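Local coordinates for protein Esterase/lipase (Uncultured bacterium, PDB 3K6K) that probably hydrolyses carboxylic ester bonds as a bacterial homologue of hormone-sensitive lipase with an alpha/beta hydrolase fold, at residues E50-A55 and G287-A292; V182-F187 and K298-W303; H281-Y286 and D294-E299. All coordinates share one frame; numbering follows the deposited sequence.

Interaction 1. Residues E50-A55 and G287-A292; sequences ERFPRA and GKFVNA
The rings of Phe52 and Phe289 meet through their CE1 atoms, 3.9 Å apart, with the two side chains crossing at about a right angle. At Phe289, Phe52 CE1 lies at the ring edge, near its plane; relative to the Phe52 ring, Phe289 CE1 lies obliquely. Phe52 CZ also comes within 4.1 Å of Phe289 CE1. One face of the Phe289 ring is covered from within its own segment by Lys288, whose CG sits 3.7 Å above the plane and over its centre. Phe21 adds a further ring beside Phe289, their planes about 20° apart.

Lys288 leaves its backbone with CG anti to N (chi1 168°) and stays extended through every later bond, which carries the chain past Phe289 to Phe52 and Pro53. Its NZ ends above the Phe52 ring, 8° off the ring normal, but at 5.8 Å from the ring centroid this cation-pi contact is at most weakly attractive. The aliphatic part does more of the packing: Lys288 CD lies 4.2 Å from Pro53 CD.

In this alpha/beta hydrolase, residues 50-55 form the connection from helix 38-49 to strand 59-65, the first strand of the sheet. Residues 287-292 lead into helix 291-305, the last of the fold. The contact ties this N-terminal loop to the loop leading into the last helix, at the surface of the molecule.

Phe52 also touches Val101 of helix 96-110 and Tyr286, while Phe289 touches Met16 and shares a backbone hydrogen bond with it.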
# COMPACT_ATOMS: atom_id res chain seq x y z
N GLU A 50 -7.58 -6.61 30.33
CA GLU A 50 -7.20 -7.85 31.03
C GLU A 50 -8.01 -9.08 30.60
O GLU A 50 -7.52 -10.19 30.69
CB GLU A 50 -7.33 -7.69 32.55
CG GLU A 50 -6.03 -7.83 33.31
CD GLU A 50 -5.77 -6.63 34.27
OE1 GLU A 50 -6.56 -6.49 35.24
OE2 GLU A 50 -4.80 -5.84 34.03
N ARG A 51 -9.24 -8.85 30.13
CA ARG A 51 -10.14 -9.92 29.62
C ARG A 51 -9.72 -10.63 28.32
O ARG A 51 -10.19 -11.74 28.06
CB ARG A 51 -11.57 -9.38 29.41
CG ARG A 51 -12.60 -9.65 30.53
CD ARG A 51 -12.57 -8.61 31.67
NE ARG A 51 -11.78 -9.01 32.86
CZ ARG A 51 -12.27 -9.18 34.10
NH1 ARG A 51 -13.57 -8.98 34.34
NH2 ARG A 51 -11.46 -9.52 35.12
N PHE A 52 -8.91 -10.00 27.48
CA PHE A 52 -8.56 -10.58 26.19
C PHE A 52 -7.43 -11.57 26.34
O PHE A 52 -6.54 -11.35 27.18
CB PHE A 52 -8.15 -9.49 25.22
CG PHE A 52 -9.29 -8.70 24.68
CD1 PHE A 52 -9.62 -8.76 23.33
CD2 PHE A 52 -10.05 -7.88 25.51
CE1 PHE A 52 -10.68 -8.00 22.82
CE2 PHE A 52 -11.12 -7.13 25.00
CZ PHE A 52 -11.43 -7.19 23.67
N PRO A 53 -7.44 -12.65 25.55
CA PRO A 53 -6.41 -13.68 25.73
C PRO A 53 -5.04 -13.19 25.27
O PRO A 53 -4.95 -12.22 24.53
CB PRO A 53 -6.94 -14.84 24.90
CG PRO A 53 -7.65 -14.19 23.77
CD PRO A 53 -8.34 -12.97 24.42
N ARG A 54 -3.99 -13.84 25.79
CA ARG A 54 -2.58 -13.51 25.56
C ARG A 54 -1.87 -14.78 25.03
O ARG A 54 -2.27 -15.88 25.34
CB ARG A 54 -1.93 -13.04 26.86
CG ARG A 54 -2.61 -11.83 27.44
CD ARG A 54 -2.15 -11.60 28.83
NE ARG A 54 -2.82 -10.49 29.53
CZ ARG A 54 -2.46 -10.07 30.75
NH1 ARG A 54 -1.46 -10.67 31.40
NH2 ARG A 54 -3.10 -9.05 31.32
N ALA A 55 -0.85 -14.66 24.20
CA ALA A 55 -0.38 -15.89 23.58
C ALA A 55 0.19 -16.86 24.65
O ALA A 55 0.89 -16.45 25.59
CB ALA A 55 0.61 -15.61 22.45
N GLY A 287 -8.56 -10.52 17.18
CA GLY A 287 -8.45 -11.92 16.73
C GLY A 287 -9.54 -12.74 17.35
O GLY A 287 -10.18 -13.55 16.69
N LYS A 288 -9.83 -12.50 18.63
CA LYS A 288 -10.89 -13.25 19.28
C LYS A 288 -12.22 -13.26 18.50
O LYS A 288 -12.88 -14.30 18.47
CB LYS A 288 -11.06 -12.74 20.70
CG LYS A 288 -12.30 -13.23 21.42
CD LYS A 288 -12.25 -12.76 22.89
CE LYS A 288 -13.07 -13.62 23.85
NZ LYS A 288 -13.34 -12.88 25.13
N PHE A 289 -12.54 -12.12 17.87
CA PHE A 289 -13.81 -11.82 17.15
C PHE A 289 -13.74 -11.86 15.64
O PHE A 289 -14.60 -12.46 15.00
CB PHE A 289 -14.39 -10.47 17.60
CG PHE A 289 -14.56 -10.38 19.10
CD1 PHE A 289 -13.71 -9.59 19.86
CD2 PHE A 289 -15.48 -11.22 19.75
CE1 PHE A 289 -13.85 -9.54 21.26
CE2 PHE A 289 -15.59 -11.22 21.17
CZ PHE A 289 -14.80 -10.36 21.91
N VAL A 290 -12.75 -11.20 15.02
CA VAL A 290 -12.73 -11.26 13.57
C VAL A 290 -11.48 -12.00 13.05
O VAL A 290 -10.40 -11.89 13.61
CB VAL A 290 -12.91 -9.88 12.93
CG1 VAL A 290 -14.31 -9.40 13.14
CG2 VAL A 290 -11.90 -8.86 13.51
N ASN A 291 -11.66 -12.75 11.99
CA ASN A 291 -10.61 -13.59 11.41
C ASN A 291 -9.45 -12.80 10.79
O ASN A 291 -8.29 -13.18 10.98
CB ASN A 291 -11.22 -14.53 10.37
CG ASN A 291 -10.21 -15.55 9.86
OD1 ASN A 291 -9.98 -15.62 8.62
ND2 ASN A 291 -9.56 -16.36 10.80
N ALA A 292 -9.76 -11.67 10.15
CA ALA A 292 -8.71 -10.81 9.53
C ALA A 292 -7.58 -10.31 10.44
O ALA A 292 -6.47 -9.96 9.99
CB ALA A 292 -9.36 -9.59 8.77

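Interaction 2. Residues V182-F187 and K298-W303; sequences VMLSPF and KEICHW
Leu184 and Ile300 reach toward each other tip to tip, their CD1 methyls only 3.4 Å apart, tighter than ordinary van der Waals contact. Ile300 gets there with CG1 anti to its carbonyl carbon (chi1 -76°), which leaves its CG2 branch for Val182, whose CG1 it meets obliquely at 4.0 Å. The other Val182 methyl, CG2, goes to the indole: it lies 3.6 Å from Trp303 CZ3 and 3.7 Å from CE3, approaching the six-membered ring at a slant as the two side chains run past one another in opposite directions. The one polar atom among these side chains, Trp303 NE1, is satisfied by a hydrogen bond to Glu272.

The backbones behind them, strand 182-184 and helix 298-303, are nearly antiparallel (166°), with axes 10.7 Å apart. This is the packing of the last helix of an alpha/beta hydrolase against its central sheet. Val182 also touches Ile152 and Ala154 on the adjoining strand, and Ile300 touches His246.

All four side chains are buried and meet through carbon alone, so the interface depends on shape and exclusion of water.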
# COMPACT_ATOMS: atom_id res chain seq x y z
N VAL A 182 7.14 -1.32 11.45
CA VAL A 182 5.72 -1.71 11.29
C VAL A 182 4.72 -0.77 11.96
O VAL A 182 4.89 -0.38 13.12
CB VAL A 182 5.47 -3.11 11.75
CG1 VAL A 182 4.04 -3.54 11.39
CG2 VAL A 182 6.47 -4.07 11.09
N MET A 183 3.64 -0.42 11.26
CA MET A 183 2.63 0.51 11.80
C MET A 183 1.18 0.04 11.56
O MET A 183 0.77 -0.23 10.45
CB MET A 183 2.82 1.94 11.25
CG MET A 183 4.17 2.57 11.59
SD MET A 183 4.41 4.08 10.63
CE MET A 183 5.29 3.44 9.22
N LEU A 184 0.40 -0.04 12.63
CA LEU A 184 -0.95 -0.58 12.57
C LEU A 184 -1.85 0.66 12.72
O LEU A 184 -1.83 1.28 13.80
CB LEU A 184 -1.10 -1.57 13.75
CG LEU A 184 -0.73 -3.05 13.62
CD1 LEU A 184 0.20 -3.39 12.44
CD2 LEU A 184 -0.31 -3.79 14.92
N SER A 185 -2.56 1.08 11.66
CA SER A 185 -3.45 2.25 11.69
C SER A 185 -2.75 3.48 12.28
O SER A 185 -3.29 4.11 13.23
CB SER A 185 -4.68 1.97 12.57
OG SER A 185 -5.53 0.93 12.04
N PRO A 186 -1.58 3.88 11.72
CA PRO A 186 -0.81 4.94 12.34
C PRO A 186 -1.53 6.30 12.42
O PRO A 186 -2.24 6.69 11.49
CB PRO A 186 0.46 5.01 11.47
CG PRO A 186 0.13 4.36 10.24
CD PRO A 186 -0.99 3.43 10.45
N PHE A 187 -1.37 6.99 13.55
CA PHE A 187 -1.94 8.35 13.74
C PHE A 187 -0.80 9.31 13.46
O PHE A 187 0.13 9.43 14.25
CB PHE A 187 -2.43 8.50 15.19
CG PHE A 187 -3.14 9.82 15.50
CD1 PHE A 187 -3.25 10.25 16.80
CD2 PHE A 187 -3.75 10.59 14.48
CE1 PHE A 187 -3.89 11.41 17.11
CE2 PHE A 187 -4.42 11.72 14.78
CZ PHE A 187 -4.50 12.15 16.10
N LYS A 298 -0.32 -12.60 11.10
CA LYS A 298 0.46 -13.64 10.48
C LYS A 298 1.36 -12.99 9.45
O LYS A 298 2.57 -13.25 9.46
CB LYS A 298 -0.47 -14.67 9.83
CG LYS A 298 0.17 -16.07 9.61
CD LYS A 298 0.04 -17.04 10.87
CE LYS A 298 -1.25 -17.90 10.91
NZ LYS A 298 -2.48 -17.19 11.44
N GLU A 299 0.79 -12.13 8.60
CA GLU A 299 1.55 -11.46 7.56
C GLU A 299 2.63 -10.51 8.09
O GLU A 299 3.75 -10.48 7.53
CB GLU A 299 0.63 -10.72 6.60
CG GLU A 299 -0.24 -11.63 5.84
CD GLU A 299 -1.18 -10.94 4.88
OE1 GLU A 299 -1.95 -11.69 4.24
OE2 GLU A 299 -1.16 -9.68 4.75
N ILE A 300 2.29 -9.75 9.15
CA ILE A 300 3.21 -8.81 9.77
C ILE A 300 4.42 -9.56 10.26
O ILE A 300 5.55 -9.07 10.12
CB ILE A 300 2.59 -8.09 10.98
CG1 ILE A 300 1.61 -6.97 10.55
CG2 ILE A 300 3.70 -7.45 11.84
CD1 ILE A 300 0.58 -6.70 11.61
N CYS A 301 4.17 -10.73 10.85
CA CYS A 301 5.25 -11.53 11.41
C CYS A 301 6.10 -12.09 10.29
O CYS A 301 7.32 -12.07 10.38
CB CYS A 301 4.75 -12.61 12.39
SG CYS A 301 4.20 -11.86 13.99
N HIS A 302 5.48 -12.57 9.23
CA HIS A 302 6.24 -13.02 8.09
C HIS A 302 7.16 -11.87 7.62
O HIS A 302 8.37 -12.06 7.36
CB HIS A 302 5.29 -13.48 6.98
CG HIS A 302 5.95 -14.33 5.93
ND1 HIS A 302 6.13 -15.69 6.07
CD2 HIS A 302 6.48 -14.01 4.72
CE1 HIS A 302 6.73 -16.18 4.99
NE2 HIS A 302 6.96 -15.17 4.16
N TRP A 303 6.59 -10.67 7.52
CA TRP A 303 7.35 -9.53 7.10
C TRP A 303 8.50 -9.34 8.05
O TRP A 303 9.65 -9.18 7.63
CB TRP A 303 6.49 -8.30 7.12
CG TRP A 303 7.08 -7.15 6.38
CD1 TRP A 303 6.95 -6.86 5.01
CD2 TRP A 303 7.79 -6.05 6.94
NE1 TRP A 303 7.61 -5.68 4.72
CE2 TRP A 303 8.12 -5.16 5.89
CE3 TRP A 303 8.19 -5.73 8.22
CZ2 TRP A 303 8.81 -3.95 6.12
CZ3 TRP A 303 8.89 -4.57 8.43
CH2 TRP A 303 9.19 -3.68 7.39

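Interaction 3. Residues H281-Y286 and D294-E299; sequences HVFQMY and DISIKE
Gln284 and Ile297 bring the two backbones closest, 6.6 Å between their CA atoms, where the short 3-10 turn 283-285 packs against residues 294-299 of helix 291-305. The Gln284 side chain bends about its CB-CG bond (chi2 74°), and its amide folds back over Phe283: CD of Gln284 stands 3.8 Å above that ring, over its centre. From there NE2 of Gln284 donates to Ser296 OG, a weak hydrogen bond at 3.3 Å with an N-H...O angle of 150°. Ser296 OG has its stronger partner in ND1 of His246, so the hydroxyl links the turn, the helix and strand 243-248.

Ser296 turns its CB to Phe283, whose CZ is 3.5 Å away along a path oblique to the ring. Phe283 has CG between its backbone N and carbonyl carbon (chi1 68°), a rotation that sends the ring toward the helix.

The turn begins two residues after His281, which is placed as the histidine of a probable Ser-His-Glu triad with Ser157 and Glu251, consistent with an esterase, and just before the turn Val282 N is hydrogen-bonded to Ser185 OG. In alpha/beta hydrolases the catalytic histidine sits on the loop after the last strand; here that loop packs down on the C-terminal helix within a few residues.

Ile297 CD1 lies 3.7 Å from Gln284 CB and 3.3 Å from Gln284 O, an apolar methyl laid against a carbonyl oxygen. Ile297 CG1 is almost as near, 3.8 Å from Gln284 CB. Leu102 of helix 96-110 touches both Gln284 and Ile297.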
# COMPACT_ATOMS: atom_id res chain seq x y z
N HIS A 281 -10.38 0.40 13.40
CA HIS A 281 -9.12 0.88 13.89
C HIS A 281 -8.38 -0.20 14.66
O HIS A 281 -8.98 -0.84 15.52
CB HIS A 281 -9.42 2.03 14.83
CG HIS A 281 -8.27 2.94 15.06
ND1 HIS A 281 -7.46 3.38 14.04
CD2 HIS A 281 -7.79 3.50 16.20
CE1 HIS A 281 -6.54 4.18 14.54
NE2 HIS A 281 -6.72 4.27 15.85
N VAL A 282 -7.09 -0.36 14.39
CA VAL A 282 -6.23 -1.36 15.02
C VAL A 282 -6.95 -2.73 15.22
O VAL A 282 -6.98 -3.30 16.30
CB VAL A 282 -5.54 -0.87 16.34
CG1 VAL A 282 -4.42 -1.85 16.68
CG2 VAL A 282 -4.92 0.60 16.23
N PHE A 283 -7.47 -3.27 14.14
CA PHE A 283 -8.27 -4.48 14.22
C PHE A 283 -7.53 -5.68 14.73
O PHE A 283 -8.20 -6.66 15.15
CB PHE A 283 -8.91 -4.79 12.86
CG PHE A 283 -7.91 -5.22 11.78
CD1 PHE A 283 -7.68 -6.57 11.54
CD2 PHE A 283 -7.29 -4.29 10.98
CE1 PHE A 283 -6.80 -6.96 10.55
CE2 PHE A 283 -6.44 -4.65 9.98
CZ PHE A 283 -6.16 -5.99 9.78
N GLN A 284 -6.19 -5.63 14.70
CA GLN A 284 -5.36 -6.72 15.13
C GLN A 284 -5.58 -7.02 16.63
O GLN A 284 -5.06 -8.02 17.13
CB GLN A 284 -3.83 -6.50 14.79
CG GLN A 284 -3.45 -6.22 13.30
CD GLN A 284 -3.85 -4.77 12.82
OE1 GLN A 284 -4.47 -3.98 13.58
NE2 GLN A 284 -3.48 -4.43 11.59
N MET A 285 -6.26 -6.11 17.35
CA MET A 285 -6.68 -6.38 18.72
C MET A 285 -7.78 -7.46 18.87
O MET A 285 -7.97 -8.03 19.98
CB MET A 285 -7.14 -5.09 19.45
CG MET A 285 -6.21 -3.93 19.31
SD MET A 285 -4.85 -3.71 20.47
CE MET A 285 -5.65 -2.93 21.87
N TYR A 286 -8.49 -7.74 17.78
CA TYR A 286 -9.73 -8.48 17.87
C TYR A 286 -9.73 -9.88 17.24
O TYR A 286 -10.78 -10.39 16.83
CB TYR A 286 -10.89 -7.60 17.38
CG TYR A 286 -10.82 -6.18 18.00
CD1 TYR A 286 -10.61 -5.05 17.20
CD2 TYR A 286 -10.97 -5.98 19.37
CE1 TYR A 286 -10.51 -3.77 17.79
CE2 TYR A 286 -10.91 -4.73 19.95
CZ TYR A 286 -10.68 -3.62 19.17
OH TYR A 286 -10.56 -2.40 19.78
N ASP A 294 -6.17 -12.25 12.91
CA ASP A 294 -5.16 -13.32 12.94
C ASP A 294 -4.35 -13.30 11.68
O ASP A 294 -3.17 -13.48 11.78
CB ASP A 294 -5.72 -14.75 13.10
CG ASP A 294 -6.83 -14.85 14.11
OD1 ASP A 294 -7.78 -15.66 13.80
OD2 ASP A 294 -6.76 -14.13 15.19
N ILE A 295 -4.97 -13.07 10.52
CA ILE A 295 -4.28 -13.05 9.23
C ILE A 295 -3.29 -11.87 9.16
O ILE A 295 -2.18 -12.01 8.65
CB ILE A 295 -5.26 -12.99 8.02
CG1 ILE A 295 -6.39 -14.02 8.14
CG2 ILE A 295 -4.55 -13.25 6.65
CD1 ILE A 295 -7.52 -13.83 6.96
N SER A 296 -3.71 -10.69 9.61
CA SER A 296 -2.82 -9.54 9.53
C SER A 296 -1.54 -9.75 10.40
O SER A 296 -0.41 -9.46 10.00
CB SER A 296 -3.56 -8.30 9.97
OG SER A 296 -2.59 -7.34 10.28
N ILE A 297 -1.75 -10.23 11.61
CA ILE A 297 -0.68 -10.63 12.48
C ILE A 297 0.26 -11.64 11.81
O ILE A 297 1.49 -11.53 11.88
CB ILE A 297 -1.29 -11.03 13.86
CG1 ILE A 297 -1.70 -9.69 14.61
CG2 ILE A 297 -0.31 -11.73 14.71
CD1 ILE A 297 -2.71 -9.91 15.75
N LYS A 298 -0.32 -12.60 11.10
CA LYS A 298 0.46 -13.64 10.48
C LYS A 298 1.36 -12.99 9.45
O LYS A 298 2.57 -13.25 9.46
CB LYS A 298 -0.47 -14.67 9.83
CG LYS A 298 0.17 -16.07 9.61
CD LYS A 298 0.04 -17.04 10.87
CE LYS A 298 -1.25 -17.90 10.91
NZ LYS A 298 -2.48 -17.19 11.44
N GLU A 299 0.79 -12.13 8.60
CA GLU A 299 1.55 -11.46 7.56
C GLU A 299 2.63 -10.51 8.09
O GLU A 299 3.75 -10.48 7.53
CB GLU A 299 0.63 -10.72 6.60
CG GLU A 299 -0.24 -11.63 5.84
CD GLU A 299 -1.18 -10.94 4.88
OE1 GLU A 299 -1.95 -11.69 4.24
OE2 GLU A 299 -1.16 -9.68 4.75

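In the fold
From the N terminus, the chain first passes 50-55, then strand 180-184, and reaches the histidine-bearing loop 281-286 and helix 291-305 only at its end. Interaction 1 closes the longest loop, with 231 residues between its segments; interaction 2 spans 110 and interaction 3 only seven. Interaction 1 crosses both others, whereas interaction 3 lies largely within the span of interaction 2 and shares Lys298 and Glu299 with it. The loop leading into helix 291-305 meets the connection before strand 59-65, and the helix itself meets the loop after strand 271-276 and the central sheet. Neighbouring contacts meet directly: Ala292 touches Phe283, and Leu184 packs on Gln284.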